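Haloacid dehalogenase-like hydrolase (Salmonella enterica subsp. enterica serovar Typhi, PDB 4EZE) probably hydrolyses O-phosphoserine to serine and phosphate with the help of magnesium, the last step of serine biosynthesis. Local coordinates at residues Ala63-Ala68 with Gly305-Leu310; Thr166-Leu171 with Val226-Asn231; Asn264-Gly269 with Thr283-Lys288. One frame throughout, in Å; residues are numbered along the deposited sequence.

Contact 1 of 3, residues Ala63-Ala68 with Gly305-Leu310; sequences ALINTA and GFELLL
The tight turn of the beta hairpin that joins strands 56-62 and 67-75 meets the 3-10 turn of 306-309, with Ile65 pressed against Glu307 and Leu310. Asn66 and Thr67 both face Ala62, a G1 beta bulge, and just before them Ile65 points its CB at Glu307. Ile65 and Glu307 cross at about a right angle with their CB atoms 3.9 Å apart. Two different branches of the isoleucine reach the backbone of the 3-10 turn: CG2 and CD1 of Ile65 each lie 3.7 Å from Glu307 O. Beyond the carbonyl, CD1 of Ile65 rests 3.9 Å from CD2 of Leu310, and Leu64 adds a looser apolar touch to the same leucine through its CD2, 4.3 Å from Leu310 CD1.

The polar side runs through Thr67 and Glu307, joined by a water and not directly. That water donates to Thr67 OG1 and also to Glu307 OE2, 2.7 Å from the latter. The threonine hydroxyl gives its own proton to Ile65 O at 2.8 Å, standing well above the carbonyl plane, a bond that braces the hairpin turn from within. With CG of Glu307 held between its backbone N and carbonyl carbon (chi1 70°) and a second bend at chi2, the carboxylate curls back over its own chain. There OE2 takes the Gly305 N-H at 3.0 Å, on its syn side but about 32° out of the carboxylate plane, so that this one oxygen has two donors, the water and the Gly305 N-H.

Helix 184-193 lies against the apolar part, Val190 meeting Leu64 and Leu310 and Ile187 meeting Ile65. Strand 23-29 approaches through Ile29, which touches Thr67 and Leu308, and Leu308 also reaches Phe99 of strand 97-100.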
loop_
_atom_site.group_PDB
_atom_site.type_symbol
_atom_site.label_atom_id
_atom_site.label_comp_id
_atom_site.label_asym_id
_atom_site.label_seq_id
_atom_site.Cartn_x
_atom_site.Cartn_y
_atom_site.Cartn_z
ATOM N N ALA A 63 -9.995 17.503 -10.566
ATOM C CA ALA A 63 -9.013 18.600 -10.454
ATOM C C ALA A 63 -8.045 18.425 -9.299
ATOM O O ALA A 63 -6.881 18.791 -9.396
ATOM C CB ALA A 63 -9.730 19.949 -10.324
ATOM N N LEU A 64 -8.552 17.883 -8.198
ATOM C CA LEU A 64 -7.806 17.831 -6.954
ATOM C C LEU A 64 -6.562 16.976 -7.127
ATOM O O LEU A 64 -5.565 17.213 -6.462
ATOM C CB LEU A 64 -8.703 17.250 -5.853
ATOM C CG LEU A 64 -8.207 17.226 -4.412
ATOM C CD1 LEU A 64 -7.842 18.640 -3.965
ATOM C CD2 LEU A 64 -9.236 16.587 -3.465
ATOM N N ILE A 65 -6.613 15.988 -8.024
ATOM C CA ILE A 65 -5.448 15.130 -8.262
ATOM C C ILE A 65 -5.008 15.214 -9.698
ATOM O O ILE A 65 -4.264 14.370 -10.183
ATOM C CB ILE A 65 -5.728 13.663 -7.948
ATOM C CG1 ILE A 65 -6.930 13.174 -8.755
ATOM C CG2 ILE A 65 -6.008 13.489 -6.463
ATOM C CD1 ILE A 65 -7.165 11.676 -8.627
ATOM N N ASN A 66 -5.481 16.247 -10.373
ATOM C CA ASN A 66 -5.135 16.475 -11.770
ATOM C C ASN A 66 -5.202 15.234 -12.632
ATOM O O ASN A 66 -4.247 14.905 -13.330
ATOM C CB ASN A 66 -3.740 17.050 -11.885
ATOM C CG ASN A 66 -3.409 17.413 -13.296
ATOM O OD1 ASN A 66 -4.298 17.514 -14.140
ATOM N ND2 ASN A 66 -2.131 17.609 -13.574
ATOM N N THR A 67 -6.338 14.555 -12.600
ATOM C CA THR A 67 -6.463 13.280 -13.277
ATOM C C THR A 67 -7.767 13.233 -14.031
ATOM O O THR A 67 -8.834 13.268 -13.428
ATOM C CB THR A 67 -6.471 12.127 -12.255
ATOM O OG1 THR A 67 -5.243 12.129 -11.529
ATOM C CG2 THR A 67 -6.617 10.795 -12.947
ATOM N N ALA A 68 -7.686 13.153 -15.352
ATOM C CA ALA A 68 -8.870 12.912 -16.155
ATOM C C ALA A 68 -9.112 11.405 -16.184
ATOM O O ALA A 68 -8.183 10.644 -16.419
ATOM C CB ALA A 68 -8.663 13.450 -17.556
ATOM N N GLY A 305 0.182 6.773 -9.317
ATOM C CA GLY A 305 0.640 6.914 -7.937
ATOM C C GLY A 305 -0.529 6.879 -6.986
ATOM O O GLY A 305 -1.651 6.575 -7.383
ATOM N N PHE A 306 -0.267 7.197 -5.732
ATOM C CA PHE A 306 -1.277 7.140 -4.691
ATOM C C PHE A 306 -2.326 8.267 -4.829
ATOM O O PHE A 306 -3.312 8.312 -4.077
ATOM C CB PHE A 306 -0.606 7.227 -3.325
ATOM C CG PHE A 306 -0.062 5.924 -2.828
ATOM C CD1 PHE A 306 -0.908 4.922 -2.402
ATOM C CD2 PHE A 306 1.294 5.713 -2.762
ATOM C CE1 PHE A 306 -0.401 3.714 -1.939
ATOM C CE2 PHE A 306 1.815 4.527 -2.273
ATOM C CZ PHE A 306 0.962 3.517 -1.854
ATOM N N GLU A 307 -2.135 9.183 -5.769
ATOM C CA GLU A 307 -3.205 10.157 -6.015
ATOM C C GLU A 307 -4.497 9.385 -6.258
ATOM O O GLU A 307 -5.580 9.838 -5.862
ATOM C CB GLU A 307 -2.872 11.108 -7.167
ATOM C CG GLU A 307 -2.883 10.467 -8.559
ATOM C CD GLU A 307 -1.606 9.706 -8.860
ATOM O OE1 GLU A 307 -0.783 9.580 -7.926
ATOM O OE2 GLU A 307 -1.419 9.247 -10.027
ATOM N N LEU A 308 -4.382 8.197 -6.862
ATOM C CA LEU A 308 -5.567 7.380 -7.211
ATOM C C LEU A 308 -6.420 6.927 -6.017
ATOM O O LEU A 308 -7.567 6.552 -6.197
ATOM C CB LEU A 308 -5.193 6.146 -8.048
ATOM C CG LEU A 308 -4.523 6.263 -9.425
ATOM C CD1 LEU A 308 -4.718 4.974 -10.206
ATOM C CD2 LEU A 308 -5.082 7.422 -10.227
ATOM N N LEU A 309 -5.885 6.949 -4.797
ATOM C CA LEU A 309 -6.743 6.629 -3.650
ATOM C C LEU A 309 -7.975 7.557 -3.600
ATOM O O LEU A 309 -8.993 7.252 -2.972
ATOM C CB LEU A 309 -5.972 6.728 -2.346
ATOM C CG LEU A 309 -4.829 5.740 -2.158
ATOM C CD1 LEU A 309 -4.133 6.079 -0.860
ATOM C CD2 LEU A 309 -5.386 4.337 -2.075
ATOM N N LEU A 310 -7.907 8.699 -4.262
ATOM C CA LEU A 310 -9.120 9.512 -4.326
ATOM C C LEU A 310 -10.366 8.688 -4.659
ATOM O O LEU A 310 -11.411 8.857 -4.023
ATOM C CB LEU A 310 -8.978 10.625 -5.352
ATOM C CG LEU A 310 -10.105 11.647 -5.182
ATOM C CD1 LEU A 310 -9.927 12.357 -3.857
ATOM C CD2 LEU A 310 -10.099 12.637 -6.321
HETATM O O HOH W 1 -2.957 10.340 -11.937
#

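Contact 2 of 3, residues Thr166-Leu171 with Val226-Asn231; sequences TPKAVL and VEIRDN
Lys168 and Asn231 supply the hydrogen bond of this contact: the backbone N of Lys168 donates to Asn231 O at 2.9 Å, almost straight (170° at the hydrogen), though the donor is tilted from the carbonyl plane. Pro167 occupies the N-cap, so the bond engages an N-H of the opening helical turn. The same oxygen receives a CA-H...O contact from Pro167, its CA 3.5 Å from Asn231 O. Asp230 and Asn231 both have positive phi values, consistent with a type I' turn between strands 226-229 and 232-237, and this turn presents the carbonyl to the helix start.

Apolar contact comes from three side chains. Lys168 runs its aliphatic part at about a right angle across Ile228, with CD of the lysine 3.8 Å from CG2 of the isoleucine; chi1 of -80° sets CG2 anti to the backbone N of Ile228, where it meets the lysine chain. Farther along, Leu171 and Ile228 reach toward each other tip to tip, their CD1 atoms 4.2 Å apart. Lys168 CE and Asn231 ND2 are modelled only 3.1 Å apart, which is doubtful, the more so as chi2 and chi4 of the lysine are far from staggered.

The charged pair is internal to the hairpin: a salt bridge links Arg229 NH2 to Glu227 OE1 at 3.1 Å, and that carboxylate oxygen is also bonded to Asn236.

Ile207 of helix 206-216 touches Lys168, Leu171 and Ile228 together, while Leu171 also meets Ile128 of helix 124-131. Leu233 of strand 232-237 packs on Ile228 and shares backbone bonding with Thr166, so the start of helix 168-176 is held between the hairpin and two helices.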
loop_
_atom_site.group_PDB
_atom_site.type_symbol
_atom_site.label_atom_id
_atom_site.label_comp_id
_atom_site.label_asym_id
_atom_site.label_seq_id
_atom_site.Cartn_x
_atom_site.Cartn_y
_atom_site.Cartn_z
ATOM N N THR A 166 25.586 0.025 14.415
ATOM C CA THR A 166 25.383 1.134 13.479
ATOM C C THR A 166 24.982 2.390 14.232
ATOM O O THR A 166 24.084 2.361 15.071
ATOM C CB THR A 166 24.285 0.820 12.457
ATOM O OG1 THR A 166 24.593 -0.394 11.769
ATOM C CG2 THR A 166 24.150 1.943 11.465
ATOM N N PRO A 167 25.670 3.498 13.957
ATOM C CA PRO A 167 25.435 4.782 14.633
ATOM C C PRO A 167 24.094 5.407 14.252
ATOM O O PRO A 167 23.695 5.388 13.075
ATOM C CB PRO A 167 26.572 5.688 14.121
ATOM C CG PRO A 167 27.516 4.794 13.381
ATOM C CD PRO A 167 26.774 3.545 12.987
ATOM N N LYS A 168 23.416 5.977 15.243
ATOM C CA LYS A 168 22.145 6.666 15.018
ATOM C C LYS A 168 22.225 7.555 13.779
ATOM O O LYS A 168 21.263 7.687 13.021
ATOM C CB LYS A 168 21.775 7.498 16.257
ATOM C CG LYS A 168 20.295 7.853 16.391
ATOM C CD LYS A 168 19.836 7.808 17.842
ATOM C CE LYS A 168 20.039 9.132 18.558
ATOM N NZ LYS A 168 18.839 10.005 18.438
ATOM N N ALA A 169 23.389 8.157 13.567
ATOM C CA ALA A 169 23.548 9.155 12.518
ATOM C C ALA A 169 23.554 8.552 11.107
ATOM O O ALA A 169 23.113 9.185 10.144
ATOM C CB ALA A 169 24.819 9.965 12.766
ATOM N N VAL A 170 24.088 7.347 10.976
ATOM C CA VAL A 170 24.075 6.661 9.700
ATOM C C VAL A 170 22.616 6.323 9.336
ATOM O O VAL A 170 22.147 6.593 8.221
ATOM C CB VAL A 170 24.925 5.380 9.776
ATOM C CG1 VAL A 170 24.718 4.504 8.546
ATOM C CG2 VAL A 170 26.389 5.752 9.942
ATOM N N LEU A 171 21.909 5.756 10.309
ATOM C CA LEU A 171 20.499 5.419 10.187
ATOM C C LEU A 171 19.653 6.634 9.818
ATOM O O LEU A 171 18.812 6.575 8.912
ATOM C CB LEU A 171 20.006 4.860 11.509
ATOM C CG LEU A 171 20.580 3.522 11.946
ATOM C CD1 LEU A 171 20.154 3.255 13.383
ATOM C CD2 LEU A 171 20.096 2.398 11.039
ATOM N N VAL A 226 13.778 -1.733 17.679
ATOM C CA VAL A 226 15.142 -2.170 17.996
ATOM C C VAL A 226 15.816 -1.068 18.784
ATOM O O VAL A 226 15.929 0.061 18.307
ATOM C CB VAL A 226 15.930 -2.498 16.736
ATOM C CG1 VAL A 226 17.332 -2.981 17.110
ATOM C CG2 VAL A 226 15.166 -3.560 15.940
ATOM N N GLU A 227 16.211 -1.382 20.016
ATOM C CA GLU A 227 16.710 -0.361 20.919
ATOM C C GLU A 227 18.011 0.230 20.400
ATOM O O GLU A 227 18.828 -0.459 19.807
ATOM C CB GLU A 227 16.944 -0.943 22.311
ATOM C CG GLU A 227 17.548 0.066 23.277
ATOM C CD GLU A 227 18.179 -0.588 24.500
ATOM O OE1 GLU A 227 18.434 -1.810 24.484
ATOM O OE2 GLU A 227 18.430 0.131 25.482
ATOM N N ILE A 228 18.184 1.515 20.632
ATOM C CA ILE A 228 19.419 2.203 20.334
ATOM C C ILE A 228 19.945 2.721 21.652
ATOM O O ILE A 228 19.238 3.419 22.379
ATOM C CB ILE A 228 19.185 3.408 19.419
ATOM C CG1 ILE A 228 19.044 2.954 17.967
ATOM C CG2 ILE A 228 20.306 4.423 19.591
ATOM C CD1 ILE A 228 18.389 3.989 17.068
ATOM N N ARG A 229 21.183 2.363 21.964
ATOM C CA ARG A 229 21.791 2.733 23.229
ATOM C C ARG A 229 23.214 3.243 22.998
ATOM O O ARG A 229 23.950 2.690 22.167
ATOM C CB ARG A 229 21.803 1.535 24.174
ATOM C CG ARG A 229 21.861 1.948 25.637
ATOM C CD ARG A 229 22.145 0.768 26.535
ATOM N NE ARG A 229 21.434 -0.441 26.111
ATOM C CZ ARG A 229 21.431 -1.584 26.794
ATOM N NH1 ARG A 229 22.098 -1.681 27.938
ATOM N NH2 ARG A 229 20.758 -2.633 26.340
ATOM N N ASP A 230 23.595 4.286 23.736
ATOM C CA ASP A 230 24.883 4.981 23.529
ATOM C C ASP A 230 24.992 5.360 22.089
ATOM O O ASP A 230 26.070 5.300 21.503
ATOM C CB ASP A 230 26.081 4.087 23.904
ATOM C CG ASP A 230 25.974 3.559 25.310
ATOM O OD1 ASP A 230 25.575 4.356 26.183
ATOM O OD2 ASP A 230 26.253 2.354 25.542
ATOM N N ASN A 231 23.855 5.699 21.502
ATOM C CA ASN A 231 23.838 6.166 20.126
ATOM C C ASN A 231 24.204 5.159 19.046
ATOM O O ASN A 231 24.471 5.537 17.896
ATOM C CB ASN A 231 24.665 7.433 20.019
ATOM C CG ASN A 231 23.912 8.634 20.549
ATOM O OD1 ASN A 231 24.266 9.193 21.585
ATOM N ND2 ASN A 231 22.830 9.005 19.863
#

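Contact 3 of 3, residues Asn264-Gly269 with Thr283-Lys288; sequences NIIACG and TGIAWK
A chi1 of -64° in both Ile266 and Ile285 sets CG1 anti to the carbonyl carbon and CG2 anti to the backbone N. With chi2 also extended, Ile285 carries its CD1 to within 3.7 Å of Ile266 CG2, and the same methyl lies 4.0 Å from Cys268 SG. Ile266 and Thr283 run side by side, pointing the same way. All four side chains stand on one face of the sheet; Ala267 and Ala286 point to the other.

Beneath them the two strands are parallel and in register, Ile266 opposite Thr283 and Cys268 opposite Ile285. Five backbone bonds alternate in direction. Thr283 N gives to Ile265 O (177° at the hydrogen), and Ala267 N returns a bond to Thr283 O. Next, Ile285 N donates to Ala267 O at 2.9 Å and Gly269 N to Ile285 O. Trp287 N closes the ladder on Gly269 O at 2.8 Å.

On its other edge strand 265-269 is bonded to strand 110-113, and the backbone of Cys268 is hydrogen-bonded to Ala112 and to Asp114, the predicted nucleophile just past that strand. Gly269 is followed by Asp270, which binds the sodium ion together with Asp114 and Asp116. Strand 265-269, helix 275-280 and strand 283-287 form a beta-alpha-beta crossover of the parallel Rossmann-like core of the haloacid dehalogenase superfamily.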
loop_
_atom_site.group_PDB
_atom_site.type_symbol
_atom_site.label_atom_id
_atom_site.label_comp_id
_atom_site.label_asym_id
_atom_site.label_seq_id
_atom_site.Cartn_x
_atom_site.Cartn_y
_atom_site.Cartn_z
ATOM N N ASN A 264 -14.586 0.446 6.744
ATOM C CA ASN A 264 -14.072 1.813 6.599
ATOM C C ASN A 264 -12.563 1.832 6.745
ATOM O O ASN A 264 -11.932 2.900 6.876
ATOM C CB ASN A 264 -14.723 2.737 7.616
ATOM C CG ASN A 264 -16.175 2.979 7.316
ATOM O OD1 ASN A 264 -16.528 3.355 6.207
ATOM N ND2 ASN A 264 -17.026 2.753 8.296
ATOM N N ILE A 265 -11.994 0.630 6.769
ATOM C CA ILE A 265 -10.541 0.469 6.841
ATOM C C ILE A 265 -9.943 0.249 5.453
ATOM O O ILE A 265 -10.241 -0.742 4.781
ATOM C CB ILE A 265 -10.179 -0.726 7.713
ATOM C CG1 ILE A 265 -10.690 -0.516 9.132
ATOM C CG2 ILE A 265 -8.669 -0.960 7.745
ATOM C CD1 ILE A 265 -10.408 -1.700 10.030
ATOM N N ILE A 266 -9.111 1.185 5.027
ATOM C CA ILE A 266 -8.283 1.006 3.837
ATOM C C ILE A 266 -6.818 0.699 4.265
ATOM O O ILE A 266 -6.240 1.413 5.095
ATOM C CB ILE A 266 -8.327 2.277 2.985
ATOM C CG1 ILE A 266 -9.740 2.542 2.459
ATOM C CG2 ILE A 266 -7.325 2.217 1.849
ATOM C CD1 ILE A 266 -9.905 3.976 2.004
ATOM N N ALA A 267 -6.237 -0.369 3.709
ATOM C CA ALA A 267 -4.828 -0.750 3.921
ATOM C C ALA A 267 -4.146 -0.935 2.569
ATOM O O ALA A 267 -4.753 -1.465 1.645
ATOM C CB ALA A 267 -4.742 -2.039 4.713
ATOM N N CYS A 268 -2.896 -0.496 2.454
ATOM C CA CYS A 268 -2.141 -0.559 1.189
ATOM C C CYS A 268 -0.821 -1.278 1.439
ATOM O O CYS A 268 -0.166 -1.026 2.441
ATOM C CB CYS A 268 -1.767 0.843 0.719
ATOM S SG CYS A 268 -3.128 2.014 0.586
ATOM N N GLY A 269 -0.409 -2.152 0.529
ATOM C CA GLY A 269 0.850 -2.881 0.699
ATOM C C GLY A 269 1.283 -3.490 -0.620
ATOM O O GLY A 269 0.505 -3.528 -1.574
ATOM N N THR A 283 -11.217 -2.374 2.296
ATOM C CA THR A 283 -10.693 -2.100 0.978
ATOM C C THR A 283 -9.172 -2.226 1.040
ATOM O O THR A 283 -8.491 -1.357 1.597
ATOM C CB THR A 283 -11.101 -0.703 0.515
ATOM O OG1 THR A 283 -12.527 -0.657 0.393
ATOM C CG2 THR A 283 -10.453 -0.368 -0.835
ATOM N N GLY A 284 -8.674 -3.352 0.531
ATOM C CA GLY A 284 -7.238 -3.682 0.515
ATOM C C GLY A 284 -6.701 -3.313 -0.852
ATOM O O GLY A 284 -7.342 -3.567 -1.883
ATOM N N ILE A 285 -5.546 -2.666 -0.864
ATOM C CA ILE A 285 -4.992 -2.158 -2.104
ATOM C C ILE A 285 -3.591 -2.692 -2.293
ATOM O O ILE A 285 -2.765 -2.489 -1.424
ATOM C CB ILE A 285 -4.920 -0.630 -2.104
ATOM C CG1 ILE A 285 -6.336 -0.043 -2.024
ATOM C CG2 ILE A 285 -4.218 -0.145 -3.366
ATOM C CD1 ILE A 285 -6.354 1.413 -1.640
ATOM N N ALA A 286 -3.333 -3.326 -3.427
ATOM C CA ALA A 286 -2.014 -3.828 -3.725
ATOM C C ALA A 286 -1.288 -2.786 -4.541
ATOM O O ALA A 286 -1.705 -2.424 -5.616
ATOM C CB ALA A 286 -2.107 -5.127 -4.485
ATOM N N TRP A 287 -0.187 -2.302 -4.005
ATOM C CA TRP A 287 0.562 -1.259 -4.658
ATOM C C TRP A 287 1.761 -1.831 -5.386
ATOM O O TRP A 287 2.699 -2.277 -4.768
ATOM C CB TRP A 287 1.010 -0.252 -3.607
ATOM C CG TRP A 287 2.105 0.616 -4.032
ATOM C CD1 TRP A 287 3.410 0.426 -3.803
ATOM C CD2 TRP A 287 1.996 1.824 -4.766
ATOM N NE1 TRP A 287 4.137 1.428 -4.346
ATOM C CE2 TRP A 287 3.289 2.310 -4.948
ATOM C CE3 TRP A 287 0.930 2.541 -5.290
ATOM C CZ2 TRP A 287 3.551 3.475 -5.632
ATOM C CZ3 TRP A 287 1.188 3.691 -5.963
ATOM C CH2 TRP A 287 2.487 4.152 -6.133
ATOM N N LYS A 288 1.687 -1.874 -6.708
ATOM C CA LYS A 288 2.810 -2.282 -7.528
ATOM C C LYS A 288 3.349 -3.556 -6.917
ATOM O O LYS A 288 4.534 -3.723 -6.738
ATOM C CB LYS A 288 3.834 -1.166 -7.628
ATOM C CG LYS A 288 3.252 0.049 -8.318
ATOM C CD LYS A 288 4.258 1.141 -8.579
ATOM C CE LYS A 288 3.608 2.277 -9.346
ATOM N NZ LYS A 288 4.466 3.483 -9.418
#

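Contact 3 lies in the central parallel sheet, its centre about 5 Å from the centre of the chain. Contact 1 spans the chain most widely, joining the N-terminal antiparallel sheet to the segment after strand 299-301; both other contacts fall within that span, contact 2 closing before contact 3 opens. Contacts 1 and 3 have centres about 16 Å apart and touch: Phe306 stacks on Trp287, and Leu309 packs on Ile285. The C-terminal segment 305-310 thus connects the N-terminal sheet with the catalytic core. Contact 2 stands apart, its nearest atoms about 20 Å from either of the others, yet its Leu171 side chain is about 11 Å from that of Asp116, the predicted proton donor.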